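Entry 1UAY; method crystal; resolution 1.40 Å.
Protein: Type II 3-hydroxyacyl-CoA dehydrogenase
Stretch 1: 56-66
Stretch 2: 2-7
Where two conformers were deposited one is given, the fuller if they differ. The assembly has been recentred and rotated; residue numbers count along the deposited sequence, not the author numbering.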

ATOM      1  N   ARG A  56     -32.137  13.693  -8.822  1.00  8.37           N
ATOM      2  CA  ARG A  56     -33.137  14.472  -8.103  1.00  9.48           C
ATOM      3  C   ARG A  56     -32.523  15.121  -6.865  1.00  8.28           C
ATOM      4  O   ARG A  56     -32.806  16.280  -6.557  1.00  9.28           O
ATOM      5  CB  ARG A  56     -34.316  13.585  -7.693  1.00 11.54           C
ATOM      6  CG  ARG A  56     -35.502  14.360  -7.132  1.00 16.92           C
ATOM      7  CD  ARG A  56     -36.793  13.564  -7.258  1.00 20.80           C
ATOM      8  NE  ARG A  56     -36.836  12.415  -6.360  1.00 24.54           N
ATOM      9  CZ  ARG A  56     -37.035  12.501  -5.049  1.00 27.27           C
ATOM     10  NH1 ARG A  56     -37.210  13.687  -4.479  1.00 29.06           N
ATOM     11  NH2 ARG A  56     -37.064  11.403  -4.307  1.00 28.96           N
ATOM     12  N   ALA A  57     -31.680  14.372  -6.159  1.00  7.13           N
ATOM     13  CA  ALA A  57     -31.025  14.875  -4.956  1.00  7.41           C
ATOM     14  C   ALA A  57     -30.018  15.981  -5.276  1.00  6.96           C
ATOM     15  O   ALA A  57     -29.935  16.979  -4.558  1.00  8.01           O
ATOM     16  CB  ALA A  57     -30.335  13.724  -4.217  1.00  8.39           C
ATOM     17  N   VAL A  58     -29.252  15.794  -6.347  1.00  7.50           N
ATOM     18  CA  VAL A  58     -28.266  16.786  -6.761  1.00  7.27           C
ATOM     19  C   VAL A  58     -28.975  18.095  -7.121  1.00  7.75           C
ATOM     20  O   VAL A  58     -28.564  19.170  -6.691  1.00  7.72           O
ATOM     21  CB  VAL A  58     -27.445  16.270  -7.970  1.00  6.69           C
ATOM     22  CG1 VAL A  58     -26.621  17.401  -8.575  1.00  8.41           C
ATOM     23  CG2 VAL A  58     -26.531  15.133  -7.524  1.00  8.60           C
ATOM     24  N   ALA A  59     -30.054  17.998  -7.893  1.00  7.67           N
ATOM     25  CA  ALA A  59     -30.810  19.183  -8.285  1.00  8.14           C
ATOM     26  C   ALA A  59     -31.422  19.867  -7.061  1.00  8.16           C
ATOM     27  O   ALA A  59     -31.450  21.094  -6.976  1.00  8.60           O
ATOM     28  CB  ALA A  59     -31.907  18.803  -9.279  1.00  8.40           C
ATOM     29  N   ARG A  60     -31.914  19.074  -6.111  1.00  8.04           N
ATOM     30  CA  ARG A  60     -32.509  19.634  -4.902  1.00  8.22           C
ATOM     31  C   ARG A  60     -31.469  20.466  -4.151  1.00  8.00           C
ATOM     32  O   ARG A  60     -31.771  21.546  -3.647  1.00  9.83           O
ATOM     33  CB  ARG A  60     -33.031  18.516  -3.996  1.00  7.99           C
ATOM     34  CG  ARG A  60     -33.731  19.021  -2.738  1.00 10.03           C
ATOM     35  CD  ARG A  60     -35.060  19.695  -3.063  1.00 13.29           C
ATOM     36  NE  ARG A  60     -35.644  20.345  -1.889  1.00 14.83           N
ATOM     37  CZ  ARG A  60     -35.225  21.505  -1.395  1.00 16.99           C
ATOM     38  NH1 ARG A  60     -34.220  22.150  -1.972  1.00 17.81           N
ATOM     39  NH2 ARG A  60     -35.809  22.021  -0.319  1.00 19.83           N
ATOM     40  N   ALA A  61     -30.241  19.960  -4.080  1.00  8.33           N
ATOM     41  CA  ALA A  61     -29.170  20.680  -3.404  1.00  8.61           C
ATOM     42  C   ALA A  61     -28.869  21.975  -4.152  1.00  8.49           C
ATOM     43  O   ALA A  61     -28.743  23.038  -3.544  1.00  9.16           O
ATOM     44  CB  ALA A  61     -27.919  19.811  -3.326  1.00  8.58           C
ATOM     45  N   GLN A  62     -28.768  21.889  -5.475  1.00  8.84           N
ATOM     46  CA  GLN A  62     -28.477  23.073  -6.278  1.00  8.57           C
ATOM     47  C   GLN A  62     -29.563  24.141  -6.173  1.00  9.45           C
ATOM     48  O   GLN A  62     -29.296  25.324  -6.377  1.00 10.81           O
ATOM     49  CB  GLN A  62     -28.249  22.680  -7.737  1.00  8.40           C
ATOM     50  CG  GLN A  62     -26.990  21.851  -7.934  1.00  8.29           C
ATOM     51  CD  GLN A  62     -26.698  21.584  -9.391  1.00  8.17           C
ATOM     52  OE1 GLN A  62     -27.489  20.940 -10.086  1.00 10.00           O
ATOM     53  NE2 GLN A  62     -25.560  22.079  -9.867  1.00  9.33           N
ATOM     54  N   GLU A  63     -30.785  23.737  -5.849  1.00  9.78           N
ATOM     55  CA  GLU A  63     -31.853  24.717  -5.704  1.00 11.06           C
ATOM     56  C   GLU A  63     -31.631  25.530  -4.432  1.00 11.13           C
ATOM     57  O   GLU A  63     -32.070  26.676  -4.337  1.00 13.56           O
ATOM     58  CB  GLU A  63     -33.221  24.034  -5.650  1.00  9.39           C
ATOM     59  CG  GLU A  63     -33.660  23.435  -6.980  1.00 10.73           C
ATOM     60  CD  GLU A  63     -35.030  22.797  -6.904  1.00 12.64           C
ATOM     61  OE1 GLU A  63     -35.266  22.008  -5.965  1.00 15.04           O
ATOM     62  OE2 GLU A  63     -35.872  23.075  -7.785  1.00 14.80           O
ATOM     63  N   GLU A  64     -30.947  24.936  -3.459  1.00 11.64           N
ATOM     64  CA  GLU A  64     -30.674  25.617  -2.194  1.00 12.60           C
ATOM     65  C   GLU A  64     -29.506  26.596  -2.294  1.00 12.82           C
ATOM     66  O   GLU A  64     -29.560  27.700  -1.744  1.00 14.21           O
ATOM     67  CB  GLU A  64     -30.375  24.594  -1.093  1.00 13.35           C
ATOM     68  CG  GLU A  64     -31.551  23.709  -0.719  1.00 15.92           C
ATOM     69  CD  GLU A  64     -32.716  24.497  -0.151  1.00 18.23           C
ATOM     70  OE1 GLU A  64     -32.503  25.261   0.812  1.00 21.96           O
ATOM     71  OE2 GLU A  64     -33.841  24.347  -0.665  1.00 20.84           O
ATOM     72  N   ALA A  65     -28.453  26.181  -2.993  1.00 11.67           N
ATOM     73  CA  ALA A  65     -27.245  26.984  -3.174  1.00 11.07           C
ATOM     74  C   ALA A  65     -26.264  26.163  -4.013  1.00 10.19           C
ATOM     75  O   ALA A  65     -26.463  24.965  -4.213  1.00  9.97           O
ATOM     76  CB  ALA A  65     -26.627  27.316  -1.817  1.00 11.44           C
ATOM     77  N   PRO A  66     -25.196  26.795  -4.523  1.00  9.02           N
ATOM     78  CA  PRO A  66     -24.232  26.040  -5.333  1.00  8.80           C
ATOM     79  C   PRO A  66     -23.686  24.834  -4.568  1.00  8.92           C
ATOM     80  O   PRO A  66     -23.242  24.958  -3.425  1.00  9.06           O
ATOM     81  CB  PRO A  66     -23.159  27.081  -5.646  1.00 10.68           C
ATOM     82  CG  PRO A  66     -23.943  28.364  -5.675  1.00 11.08           C
ATOM     83  CD  PRO A  66     -24.837  28.223  -4.470  1.00  9.66           C
TER
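Stretch 2 2-7: ERSALV

A single serine, Ser 4, ties down the chain where it leaves the helix, meeting the backbone there with both its amide and its hydroxyl. The amide donates to the carbonyl of Pro 66, Ser 4 N to Pro 66 O being 2.9 Å with a nearly straight N-H...O angle of 172°, and the hydroxyl donates to the residue before, Ser 4 OG to Ala 65 O at 2.7 Å. Two successive carbonyls are thus satisfied by one residue. The side chain, which supplies the second of these bonds, points toward stretch 1, with chi1 in the p well at 63°, and Ser 4 loses more surface to the other stretch than any other residue of the pair. The same hydroxyl lies near the last turn of the helix, with Ser 4 OG 3.1 Å from Ala 61 O and 3.7 Å from Ala 61 CB.

The general principle is familiar from alpha/beta proteins, in which a helix packs along a strand and runs back against its direction. Here the helix 56-64, which begins earlier in the chain, and the strand 4-7, which continues later, come within 7.5 Å of each other at their axes, and their N-to-C directions differ by 157°, close to antiparallel. The end of the helix therefore lies near the beginning of the stretch 2 segment, while earlier turns of the helix face residues farther along the strand. The nearest pair of backbone positions, Ala 65 CA and Arg 3 CA, is separated by 5.0 Å.

The close approach falls where the helix gives way to extended chain. Ala 65 is the first residue to leave helical geometry, at phi/psi 179/167, and its extended conformation is followed by Pro 66 at -56/129. Its amide still reaches back into the last turn, Ala 65 N to Ala 61 O being 3.2 Å, but the chain beyond it runs out beside Arg 3 and Ser 4. The Ala 65 methyl points toward stretch 2 and rests on its backbone, with Ala 65 CB 3.6 Å from Glu 2 O and 3.7 Å from Arg 3 C. Pro 66 adds contacts of its own: its ring approaches at Pro 66 CD to Glu 2 O, 3.5 Å, and the carbonyl that accepts from Ser 4 also receives a CA-H...O contact, Arg 3 CA to Pro 66 O at 3.4 Å.

Away from this polar end the packing becomes apolar, and the alternation of an extended strand sets which side chains point toward the helix. Ser 4 and Leu 6 direct theirs toward it, whereas that of Ala 5 between them turns away. On the helix, Ala 57 and Ala 61, one turn apart, both point toward the strand. Farther along, Leu 6, with chi1 t and chi2 p, spreads its two methyls between neighbours: Leu 6 CD1 lies 3.8 Å from Ala 57 CB, and Leu 6 CD2 lies 3.8 Å from Val 58 CG2.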

ATOM      1  N   GLU A   2     -24.425  29.703   1.980  1.00 23.32           N
ATOM      2  CA  GLU A   2     -23.650  30.085   0.810  1.00 19.71           C
ATOM      3  C   GLU A   2     -23.487  28.915  -0.157  1.00 16.22           C
ATOM      4  O   GLU A   2     -23.486  29.074  -1.370  1.00 16.13           O
ATOM      5  CB  GLU A   2     -22.266  30.574   1.265  1.00 23.94           C
ATOM      6  CG  GLU A   2     -21.475  31.184   0.114  1.00 28.64           C
ATOM      7  CD  GLU A   2     -20.018  30.768   0.190  1.00 32.00           C
ATOM      8  OE1 GLU A   2     -19.631  30.149   1.165  1.00 35.62           O
ATOM      9  OE2 GLU A   2     -19.270  31.082  -0.737  1.00 35.09           O
ATOM     10  N   ARG A   3     -23.321  27.720   0.400  1.00 12.55           N
ATOM     11  CA  ARG A   3     -23.123  26.517  -0.401  1.00 11.15           C
ATOM     12  C   ARG A   3     -24.026  25.396   0.079  1.00 10.07           C
ATOM     13  O   ARG A   3     -24.444  25.378   1.234  1.00  9.60           O
ATOM     14  CB  ARG A   3     -21.679  26.020  -0.282  1.00 13.04           C
ATOM     15  CG  ARG A   3     -20.579  27.039  -0.511  0.50 13.99           C
ATOM     16  CD  ARG A   3     -19.259  26.446  -0.029  0.50 16.39           C
ATOM     17  NE  ARG A   3     -18.094  27.255  -0.371  0.50 17.28           N
ATOM     18  CZ  ARG A   3     -16.855  26.966   0.014  0.50 17.94           C
ATOM     19  NH1 ARG A   3     -16.624  25.889   0.754  0.50 17.34           N
ATOM     20  NH2 ARG A   3     -15.844  27.744  -0.349  0.50 18.42           N
ATOM     21  N   SER A   4     -24.314  24.457  -0.814  1.00  8.76           N
ATOM     22  CA  SER A   4     -25.123  23.309  -0.459  1.00  8.40           C
ATOM     23  C   SER A   4     -24.218  22.083  -0.384  1.00  7.47           C
ATOM     24  O   SER A   4     -23.079  22.096  -0.860  1.00  8.33           O
ATOM     25  CB  SER A   4     -26.242  23.084  -1.488  1.00  9.02           C
ATOM     26  OG  SER A   4     -25.737  22.782  -2.779  1.00  8.45           O
ATOM     27  N   ALA A   5     -24.722  21.032   0.247  1.00  8.04           N
ATOM     28  CA  ALA A   5     -23.983  19.790   0.377  1.00  7.36           C
ATOM     29  C   ALA A   5     -24.957  18.646   0.174  1.00  7.84           C
ATOM     30  O   ALA A   5     -26.145  18.771   0.479  1.00  9.41           O
ATOM     31  CB  ALA A   5     -23.347  19.692   1.755  1.00  9.21           C
ATOM     32  N   LEU A   6     -24.451  17.544  -0.365  1.00  6.54           N
ATOM     33  CA  LEU A   6     -25.253  16.349  -0.589  1.00  7.31           C
ATOM     34  C   LEU A   6     -24.580  15.213   0.167  1.00  7.09           C
ATOM     35  O   LEU A   6     -23.402  14.930  -0.050  1.00  7.17           O
ATOM     36  CB  LEU A   6     -25.313  16.001  -2.078  1.00  7.60           C
ATOM     37  CG  LEU A   6     -25.959  14.647  -2.403  1.00  7.70           C
ATOM     38  CD1 LEU A   6     -27.423  14.654  -1.986  1.00  9.71           C
ATOM     39  CD2 LEU A   6     -25.828  14.360  -3.888  1.00 10.01           C
ATOM     40  N   VAL A   7     -25.319  14.578   1.067  1.00  5.97           N
ATOM     41  CA  VAL A   7     -24.777  13.468   1.839  1.00  6.50           C
ATOM     42  C   VAL A   7     -25.641  12.237   1.615  1.00  6.72           C
ATOM     43  O   VAL A   7     -26.820  12.230   1.973  1.00  7.38           O
ATOM     44  CB  VAL A   7     -24.760  13.777   3.355  1.00  6.48           C
ATOM     45  CG1 VAL A   7     -24.191  12.592   4.117  1.00  7.84           C
ATOM     46  CG2 VAL A   7     -23.942  15.031   3.626  1.00  8.20           C
TER